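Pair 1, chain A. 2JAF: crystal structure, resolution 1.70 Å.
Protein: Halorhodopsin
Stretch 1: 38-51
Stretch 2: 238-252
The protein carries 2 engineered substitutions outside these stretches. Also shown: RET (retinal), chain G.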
# COMPACT_ATOMS: atom_id res chain seq x y z
N ALA A 38 18.57 19.46 -0.23
CA ALA A 38 18.79 20.58 -1.13
C ALA A 38 18.66 20.17 -2.59
O ALA A 38 17.98 20.84 -3.37
CB ALA A 38 20.16 21.18 -0.88
N LEU A 39 19.31 19.08 -2.97
CA LEU A 39 19.25 18.64 -4.36
C LEU A 39 17.84 18.24 -4.77
O LEU A 39 17.41 18.54 -5.89
CB LEU A 39 20.24 17.49 -4.61
CG LEU A 39 21.72 17.89 -4.49
CD1 LEU A 39 22.62 16.70 -4.83
CD2 LEU A 39 22.00 19.05 -5.45
N ALA A 40 17.12 17.56 -3.89
CA ALA A 40 15.75 17.16 -4.20
C ALA A 40 14.90 18.43 -4.31
O ALA A 40 13.98 18.51 -5.13
CB ALA A 40 15.21 16.23 -3.12
N GLY A 41 15.22 19.43 -3.48
CA GLY A 41 14.48 20.68 -3.51
C GLY A 41 14.71 21.40 -4.84
O GLY A 41 13.79 21.92 -5.44
N ILE A 42 15.96 21.41 -5.29
CA ILE A 42 16.30 22.05 -6.55
C ILE A 42 15.66 21.30 -7.73
O ILE A 42 15.18 21.92 -8.68
CB ILE A 42 17.84 22.10 -6.74
CG1 ILE A 42 18.45 22.99 -5.66
CG2 ILE A 42 18.19 22.61 -8.14
CD1 ILE A 42 19.96 23.06 -5.71
N ALA A 43 15.64 19.97 -7.66
CA ALA A 43 15.05 19.18 -8.73
C ALA A 43 13.57 19.52 -8.90
O ALA A 43 13.10 19.74 -10.02
CB ALA A 43 15.20 17.68 -8.43
N ILE A 44 12.84 19.57 -7.79
CA ILE A 44 11.42 19.89 -7.81
C ILE A 44 11.20 21.22 -8.54
O ILE A 44 10.37 21.31 -9.44
CB ILE A 44 10.85 20.00 -6.39
CG1 ILE A 44 10.88 18.63 -5.71
CG2 ILE A 44 9.42 20.55 -6.44
CD1 ILE A 44 10.48 18.65 -4.26
N LEU A 45 11.95 22.24 -8.14
CA LEU A 45 11.83 23.55 -8.76
C LEU A 45 12.18 23.50 -10.24
O LEU A 45 11.51 24.12 -11.07
CB LEU A 45 12.71 24.56 -8.02
CG LEU A 45 12.26 24.81 -6.57
CD1 LEU A 45 13.11 25.91 -5.95
CD2 LEU A 45 10.78 25.21 -6.56
N VAL A 46 13.23 22.77 -10.59
CA VAL A 46 13.65 22.64 -11.98
C VAL A 46 12.58 21.92 -12.80
O VAL A 46 12.25 22.35 -13.91
CB VAL A 46 14.98 21.85 -12.10
CG1 VAL A 46 15.26 21.51 -13.56
CG2 VAL A 46 16.12 22.68 -11.52
N PHE A 47 12.03 20.85 -12.25
CA PHE A 47 11.01 20.08 -12.95
C PHE A 47 9.71 20.86 -13.13
O PHE A 47 9.09 20.80 -14.19
CB PHE A 47 10.74 18.76 -12.22
CG PHE A 47 11.94 17.85 -12.13
CD1 PHE A 47 13.06 18.07 -12.92
CD2 PHE A 47 11.93 16.76 -11.27
CE1 PHE A 47 14.16 17.21 -12.85
CE2 PHE A 47 13.02 15.89 -11.19
CZ PHE A 47 14.14 16.12 -11.98
N VAL A 48 9.28 21.57 -12.09
CA VAL A 48 8.05 22.36 -12.19
C VAL A 48 8.22 23.32 -13.35
O VAL A 48 7.32 23.49 -14.17
CB VAL A 48 7.78 23.16 -10.90
CG1 VAL A 48 6.59 24.09 -11.10
CG2 VAL A 48 7.51 22.21 -9.74
N TYR A 49 9.39 23.95 -13.41
CA TYR A 49 9.72 24.90 -14.46
C TYR A 49 9.69 24.24 -15.84
O TYR A 49 9.01 24.71 -16.75
CB TYR A 49 11.11 25.48 -14.20
CG TYR A 49 11.65 26.35 -15.31
CD1 TYR A 49 11.04 27.56 -15.64
CD2 TYR A 49 12.79 25.97 -16.02
CE1 TYR A 49 11.54 28.36 -16.66
CE2 TYR A 49 13.30 26.77 -17.04
CZ TYR A 49 12.67 27.97 -17.35
OH TYR A 49 13.17 28.76 -18.36
N MET A 50 10.41 23.13 -15.98
CA MET A 50 10.47 22.41 -17.25
C MET A 50 9.10 22.02 -17.77
O MET A 50 8.92 21.81 -18.96
CB MET A 50 11.33 21.15 -17.09
CG MET A 50 12.82 21.43 -16.96
SD MET A 50 13.76 19.94 -16.55
CE MET A 50 13.84 19.11 -18.15
N GLY A 51 8.12 21.93 -16.87
CA GLY A 51 6.78 21.57 -17.29
C GLY A 51 5.90 22.78 -17.56
O GLY A 51 4.71 22.63 -17.85
N ASP A 238 20.98 7.85 -5.10
CA ASP A 238 19.71 8.57 -5.21
C ASP A 238 19.82 9.75 -6.18
O ASP A 238 18.89 10.02 -6.94
CB ASP A 238 19.27 9.10 -3.84
CG ASP A 238 18.52 8.07 -3.02
OD1 ASP A 238 18.31 6.92 -3.48
OD2 ASP A 238 18.12 8.42 -1.89
N VAL A 239 20.95 10.45 -6.14
CA VAL A 239 21.13 11.60 -7.02
C VAL A 239 20.96 11.20 -8.48
O VAL A 239 20.27 11.87 -9.24
CB VAL A 239 22.53 12.26 -6.83
CG1 VAL A 239 22.76 13.29 -7.93
CG2 VAL A 239 22.61 12.94 -5.47
N PHE A 240 21.57 10.08 -8.86
CA PHE A 240 21.47 9.61 -10.24
C PHE A 240 20.21 8.81 -10.55
O PHE A 240 19.58 9.02 -11.58
CB PHE A 240 22.73 8.80 -10.59
CG PHE A 240 23.98 9.63 -10.66
CD1 PHE A 240 24.23 10.42 -11.78
CD2 PHE A 240 24.85 9.70 -9.58
CE1 PHE A 240 25.33 11.27 -11.82
CE2 PHE A 240 25.95 10.55 -9.60
CZ PHE A 240 26.19 11.34 -10.72
N ALA A 241 19.84 7.89 -9.66
CA ALA A 241 18.66 7.06 -9.92
C ALA A 241 17.35 7.84 -9.84
O ALA A 241 16.34 7.40 -10.39
CB ALA A 241 18.63 5.88 -8.95
N LYS A 242 17.37 8.97 -9.15
CA LYS A 242 16.15 9.79 -9.04
C LYS A 242 16.20 11.13 -9.75
O LYS A 242 15.45 11.37 -10.70
CB LYS A 242 15.81 10.06 -7.57
CG LYS A 242 15.23 8.88 -6.82
CD LYS A 242 14.90 9.30 -5.39
CE LYS A 242 14.12 8.25 -4.63
NZ LYS A 242 14.88 7.02 -4.43
N TYR A 243 17.07 12.03 -9.28
CA TYR A 243 17.12 13.36 -9.84
C TYR A 243 17.61 13.41 -11.29
O TYR A 243 16.91 13.96 -12.14
CB TYR A 243 17.97 14.29 -8.96
CG TYR A 243 17.71 14.13 -7.47
CD1 TYR A 243 16.45 13.80 -6.98
CD2 TYR A 243 18.76 14.24 -6.55
CE1 TYR A 243 16.23 13.57 -5.62
CE2 TYR A 243 18.56 14.01 -5.19
CZ TYR A 243 17.29 13.67 -4.73
OH TYR A 243 17.11 13.37 -3.40
N VAL A 244 18.78 12.84 -11.56
CA VAL A 244 19.30 12.85 -12.93
C VAL A 244 18.39 12.04 -13.83
O VAL A 244 18.06 12.47 -14.94
CB VAL A 244 20.76 12.30 -12.99
CG1 VAL A 244 21.22 12.15 -14.44
CG2 VAL A 244 21.70 13.26 -12.27
N PHE A 245 17.95 10.88 -13.34
CA PHE A 245 17.06 10.02 -14.10
C PHE A 245 15.80 10.78 -14.50
O PHE A 245 15.38 10.75 -15.66
CB PHE A 245 16.68 8.79 -13.26
CG PHE A 245 15.60 7.94 -13.87
CD1 PHE A 245 14.25 8.24 -13.64
CD2 PHE A 245 15.91 6.86 -14.68
CE1 PHE A 245 13.24 7.46 -14.20
CE2 PHE A 245 14.91 6.08 -15.24
CZ PHE A 245 13.57 6.38 -15.01
N ALA A 246 15.19 11.46 -13.53
CA ALA A 246 13.97 12.23 -13.77
C ALA A 246 14.22 13.37 -14.75
O ALA A 246 13.37 13.67 -15.59
CB ALA A 246 13.42 12.78 -12.46
N PHE A 247 15.38 14.00 -14.65
CA PHE A 247 15.72 15.10 -15.55
C PHE A 247 15.78 14.62 -17.00
O PHE A 247 15.21 15.24 -17.89
CB PHE A 247 17.08 15.70 -15.18
CG PHE A 247 17.54 16.77 -16.13
CD1 PHE A 247 16.92 18.02 -16.13
CD2 PHE A 247 18.55 16.52 -17.05
CE1 PHE A 247 17.30 19.00 -17.05
CE2 PHE A 247 18.93 17.50 -17.98
CZ PHE A 247 18.30 18.74 -17.97
N ILE A 248 16.48 13.51 -17.22
CA ILE A 248 16.61 12.95 -18.56
C ILE A 248 15.26 12.55 -19.13
O ILE A 248 14.97 12.83 -20.30
CB ILE A 248 17.54 11.72 -18.53
CG1 ILE A 248 18.96 12.16 -18.17
CG2 ILE A 248 17.51 11.00 -19.89
CD1 ILE A 248 19.93 11.01 -17.94
N LEU A 249 14.44 11.91 -18.31
CA LEU A 249 13.12 11.48 -18.75
C LEU A 249 12.22 12.67 -19.10
O LEU A 249 11.63 12.72 -20.18
CB LEU A 249 12.47 10.62 -17.66
CG LEU A 249 10.98 10.23 -17.72
CD1 LEU A 249 10.54 9.95 -19.15
CD2 LEU A 249 10.78 9.00 -16.83
N LEU A 250 12.14 13.64 -18.19
CA LEU A 250 11.30 14.81 -18.39
C LEU A 250 11.74 15.66 -19.59
O LEU A 250 10.90 16.11 -20.37
CB LEU A 250 11.30 15.66 -17.12
CG LEU A 250 10.33 16.84 -17.08
CD1 LEU A 250 8.93 16.37 -17.45
CD2 LEU A 250 10.33 17.45 -15.69
N ARG A 251 13.04 15.86 -19.73
CA ARG A 251 13.57 16.66 -20.83
C ARG A 251 13.19 16.05 -22.17
O ARG A 251 12.86 16.77 -23.11
CB ARG A 251 15.10 16.77 -20.73
CG ARG A 251 15.72 17.63 -21.84
CD ARG A 251 17.24 17.73 -21.71
NE ARG A 251 17.89 16.42 -21.81
CZ ARG A 251 19.20 16.22 -21.71
NH1 ARG A 251 20.02 17.24 -21.50
NH2 ARG A 251 19.69 14.99 -21.80
N TRP A 252 13.23 14.72 -22.26
CA TRP A 252 12.89 14.05 -23.50
C TRP A 252 11.40 14.24 -23.79
O TRP A 252 11.02 14.55 -24.92
CB TRP A 252 13.20 12.55 -23.41
CG TRP A 252 13.06 11.85 -24.75
CD1 TRP A 252 14.04 11.70 -25.70
CD2 TRP A 252 11.87 11.28 -25.30
NE1 TRP A 252 13.52 11.08 -26.81
CE2 TRP A 252 12.20 10.81 -26.60
CE3 TRP A 252 10.56 11.13 -24.83
CZ2 TRP A 252 11.25 10.20 -27.43
CZ3 TRP A 252 9.62 10.52 -25.66
CH2 TRP A 252 9.98 10.06 -26.94
C1 RET G . 17.97 -3.88 -0.91
C2 RET G . 18.49 -5.09 -0.00
C3 RET G . 17.93 -6.49 -0.33
C4 RET G . 18.29 -6.90 -1.84
C5 RET G . 17.92 -5.81 -2.92
C6 RET G . 17.76 -4.33 -2.51
C7 RET G . 17.31 -3.36 -3.57
C8 RET G . 16.96 -2.04 -3.52
C9 RET G . 16.78 -1.20 -4.67
C10 RET G . 16.55 0.12 -4.26
C11 RET G . 16.36 1.17 -5.13
C12 RET G . 16.21 2.47 -4.61
C13 RET G . 15.93 3.63 -5.44
C14 RET G . 15.75 4.82 -4.68
C15 RET G . 15.28 6.02 -5.16
C16 RET G . 16.60 -3.47 -0.25
C17 RET G . 19.06 -2.70 -0.74
C18 RET G . 17.77 -6.34 -4.34
C19 RET G . 17.01 -1.74 -6.19
C20 RET G . 15.87 3.56 -6.98

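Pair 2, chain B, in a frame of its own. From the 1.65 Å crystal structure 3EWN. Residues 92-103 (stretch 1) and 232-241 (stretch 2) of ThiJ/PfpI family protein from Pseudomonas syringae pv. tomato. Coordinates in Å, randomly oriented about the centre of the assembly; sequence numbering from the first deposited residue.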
# COMPACT_ATOMS: atom_id res chain seq x y z
N GLY B 92 6.75 -9.92 0.30
CA GLY B 92 8.12 -10.00 -0.16
C GLY B 92 9.09 -8.99 0.44
O GLY B 92 8.84 -8.40 1.49
N GLY B 93 10.20 -8.80 -0.26
CA GLY B 93 11.27 -7.91 0.17
C GLY B 93 12.54 -8.48 -0.43
O GLY B 93 12.47 -9.21 -1.41
N THR B 94 13.70 -8.17 0.15
CA THR B 94 14.95 -8.71 -0.40
C THR B 94 15.73 -9.51 0.64
O THR B 94 15.40 -10.66 0.91
CB THR B 94 15.84 -7.59 -0.98
OG1 THR B 94 16.07 -6.60 0.02
CG2 THR B 94 15.15 -6.94 -2.17
N ASP B 95 16.76 -8.90 1.23
CA ASP B 95 17.55 -9.60 2.24
C ASP B 95 16.68 -10.08 3.40
O ASP B 95 16.92 -11.14 3.98
CB ASP B 95 18.68 -8.72 2.77
CG ASP B 95 19.83 -8.59 1.78
OD1 ASP B 95 19.94 -9.44 0.88
OD2 ASP B 95 20.64 -7.64 1.92
N GLY B 96 15.66 -9.29 3.74
CA GLY B 96 14.77 -9.68 4.83
C GLY B 96 13.96 -10.91 4.48
O GLY B 96 13.65 -11.73 5.34
N THR B 97 13.63 -11.04 3.20
CA THR B 97 12.86 -12.16 2.69
C THR B 97 13.71 -13.43 2.65
O THR B 97 13.23 -14.52 2.94
CB THR B 97 12.35 -11.86 1.27
OG1 THR B 97 11.56 -10.67 1.29
CG2 THR B 97 11.52 -13.03 0.74
N LEU B 98 14.98 -13.27 2.27
CA LEU B 98 15.89 -14.40 2.22
C LEU B 98 16.10 -14.91 3.64
O LEU B 98 16.18 -16.12 3.87
CB LEU B 98 17.23 -13.97 1.60
CG LEU B 98 17.15 -13.50 0.14
CD1 LEU B 98 18.48 -12.87 -0.26
CD2 LEU B 98 16.82 -14.69 -0.76
N ALA B 99 16.20 -13.99 4.58
CA ALA B 99 16.38 -14.36 5.98
C ALA B 99 15.16 -15.12 6.47
O ALA B 99 15.28 -16.16 7.12
CB ALA B 99 16.60 -13.11 6.84
N ALA B 100 13.97 -14.62 6.15
CA ALA B 100 12.74 -15.28 6.56
C ALA B 100 12.63 -16.67 5.92
O ALA B 100 12.20 -17.63 6.58
CB ALA B 100 11.53 -14.43 6.19
N ALA B 101 13.02 -16.77 4.66
CA ALA B 101 12.94 -18.04 3.93
C ALA B 101 14.02 -19.03 4.36
O ALA B 101 14.03 -20.17 3.90
CB ALA B 101 13.05 -17.78 2.43
N SER B 102 14.92 -18.59 5.24
CA SER B 102 16.00 -19.44 5.73
C SER B 102 15.89 -19.68 7.24
O SER B 102 16.74 -20.35 7.83
CB SER B 102 17.36 -18.79 5.44
OG SER B 102 17.52 -18.56 4.06
N ASP B 103 14.86 -19.11 7.85
CA ASP B 103 14.63 -19.25 9.29
C ASP B 103 13.80 -20.50 9.59
O ASP B 103 12.65 -20.61 9.16
CB ASP B 103 13.92 -18.00 9.81
CG ASP B 103 13.69 -18.04 11.30
OD1 ASP B 103 14.69 -17.97 12.05
OD2 ASP B 103 12.52 -18.15 11.72
N GLU B 232 22.49 -8.95 -7.24
CA GLU B 232 22.87 -9.62 -6.00
C GLU B 232 21.71 -10.44 -5.42
O GLU B 232 21.91 -11.56 -4.96
CB GLU B 232 23.36 -8.62 -4.95
CG GLU B 232 24.69 -7.94 -5.27
CD GLU B 232 25.82 -8.93 -5.54
OE1 GLU B 232 25.82 -10.03 -4.95
OE2 GLU B 232 26.72 -8.59 -6.34
N PHE B 233 20.51 -9.87 -5.45
CA PHE B 233 19.33 -10.56 -4.94
C PHE B 233 18.99 -11.75 -5.83
O PHE B 233 18.70 -12.84 -5.34
CB PHE B 233 18.14 -9.60 -4.87
CG PHE B 233 16.87 -10.24 -4.37
CD1 PHE B 233 16.79 -10.77 -3.09
CD2 PHE B 233 15.75 -10.30 -5.19
CE1 PHE B 233 15.61 -11.34 -2.62
CE2 PHE B 233 14.56 -10.87 -4.73
CZ PHE B 233 14.49 -11.40 -3.44
N THR B 234 19.03 -11.56 -7.14
CA THR B 234 18.73 -12.65 -8.06
C THR B 234 19.61 -13.86 -7.79
O THR B 234 19.13 -14.99 -7.73
CB THR B 234 18.91 -12.23 -9.52
OG1 THR B 234 18.00 -11.18 -9.84
CG2 THR B 234 18.64 -13.42 -10.45
N LYS B 235 20.91 -13.62 -7.64
CA LYS B 235 21.84 -14.71 -7.38
C LYS B 235 21.58 -15.37 -6.02
O LYS B 235 21.61 -16.59 -5.92
CB LYS B 235 23.29 -14.22 -7.48
CG LYS B 235 23.74 -13.93 -8.90
CD LYS B 235 25.23 -13.61 -8.99
CE LYS B 235 25.55 -12.23 -8.43
NZ LYS B 235 24.94 -11.13 -9.23
N LYS B 236 21.31 -14.57 -5.00
CA LYS B 236 21.04 -15.11 -3.67
C LYS B 236 19.74 -15.90 -3.64
O LYS B 236 19.61 -16.88 -2.89
CB LYS B 236 21.01 -13.99 -2.62
CG LYS B 236 22.38 -13.40 -2.34
CD LYS B 236 22.29 -12.07 -1.60
CE LYS B 236 21.77 -12.23 -0.20
NZ LYS B 236 21.93 -10.97 0.57
N ALA B 237 18.77 -15.48 -4.45
CA ALA B 237 17.50 -16.19 -4.53
C ALA B 237 17.76 -17.55 -5.16
O ALA B 237 17.29 -18.57 -4.67
CB ALA B 237 16.51 -15.40 -5.37
N ASP B 238 18.51 -17.57 -6.26
CA ASP B 238 18.83 -18.84 -6.92
C ASP B 238 19.56 -19.76 -5.95
O ASP B 238 19.30 -20.96 -5.91
CB ASP B 238 19.70 -18.61 -8.16
CG ASP B 238 18.91 -18.06 -9.34
OD1 ASP B 238 17.68 -18.29 -9.40
OD2 ASP B 238 19.53 -17.42 -10.21
N ALA B 239 20.48 -19.20 -5.16
CA ALA B 239 21.24 -20.00 -4.20
C ALA B 239 20.30 -20.58 -3.15
O ALA B 239 20.42 -21.75 -2.76
CB ALA B 239 22.32 -19.14 -3.53
N LEU B 240 19.37 -19.76 -2.68
CA LEU B 240 18.40 -20.18 -1.67
C LEU B 240 17.58 -21.35 -2.19
O LEU B 240 17.24 -22.27 -1.45
CB LEU B 240 17.46 -19.02 -1.34
CG LEU B 240 16.30 -19.33 -0.39
CD1 LEU B 240 16.81 -19.37 1.04
CD2 LEU B 240 15.21 -18.28 -0.53
N ALA B 241 17.25 -21.31 -3.48
CA ALA B 241 16.45 -22.36 -4.10
C ALA B 241 17.27 -23.60 -4.45
O ALA B 241 16.75 -24.54 -5.05
CB ALA B 241 15.76 -21.82 -5.35

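Pair 2 ties its helices together with a charge, whereas pair 1 has no hydrogen bond or salt bridge across its interface. In pair 2, B:Lys236 NZ donates a hydrogen bond to B:Asp95 OD1 at 2.5 Å, as part of a salt bridge. The matching positions in pair 1 are A:Ala246 and A:Ile44, and A:Ile44 does not reach the other helix at all.

The frame beneath this difference is nearly the same. Both pairs set two helices almost parallel, at 9° in pair 1 and 8° in pair 2, with closest axis approaches of 10.3 and 10.8 Å, and fourteen central residues superpose at 0.5 Å. At this spacing the gap has to be filled by side chains, and the central filler is A:Phe47 in one pair and B:Leu98 in the other, with side-chain centres 0.9 Å apart. Both have chi1 in m.

Around that position the partners differ. B:Leu98 is a knob in a hole made by B:Phe233, B:Lys236, B:Ala237 and B:Leu240. The lysine serves twice: its NZ reaches the aspartate, while its CE lies 3.4 Å from B:Leu98 CD1. In pair 1 the larger A:Phe47 meets a small residue here, its CE2 3.4 Å from A:Ala246 CB. A:Phe47 CB also packs 3.7 Å from A:Leu250 CD2, much as B:Leu98 CD2 sits 3.9 Å from B:Leu240 CD2.

The aromatic pair A:Tyr243 and B:Phe233 shares a backbone position but not a direction. Chi1 is m (-42°) in the tyrosine and t in the phenylalanine, and the side-chain centres fall 5.8 Å apart after superposition. The tyrosine ring runs back along stretch 1 and takes A:Ala40 CA over its face, 4.2 Å from the centroid; the phenylalanine ring receives B:Thr94 CG2 over its face, 4.3 Å from the centroid of the B:Phe233 ring, and also touches the knob, B:Leu98 CG to B:Phe233 CE1 being 3.8 Å.

One turn beyond the filler, pair 1 is bulky on both helices and pair 2 is small on both. A:Met50 extends its CE to 3.6 Å from A:Phe247 CE1. The equivalent residues in pair 2 are both alanines. B:Ala101 CB lies 3.7 Å from B:Leu240 CD2, a contact pair 1 keeps as A:Met50 CB to A:Leu250 CD2 at 4.1 Å; what pair 1 adds is the reach of A:Met50 CE to A:Phe247. B:Ser102, matched to A:Gly51, returns its OG to B:Leu98 O in a 2.8 Å hydrogen bond, so this polar group is satisfied within its own stretch while lying beside B:Leu240.

The rule is a near-parallel frame with one filler position, A:Phe47 or B:Leu98, around which the surrounding side chains may differ in size, rotamer and charge.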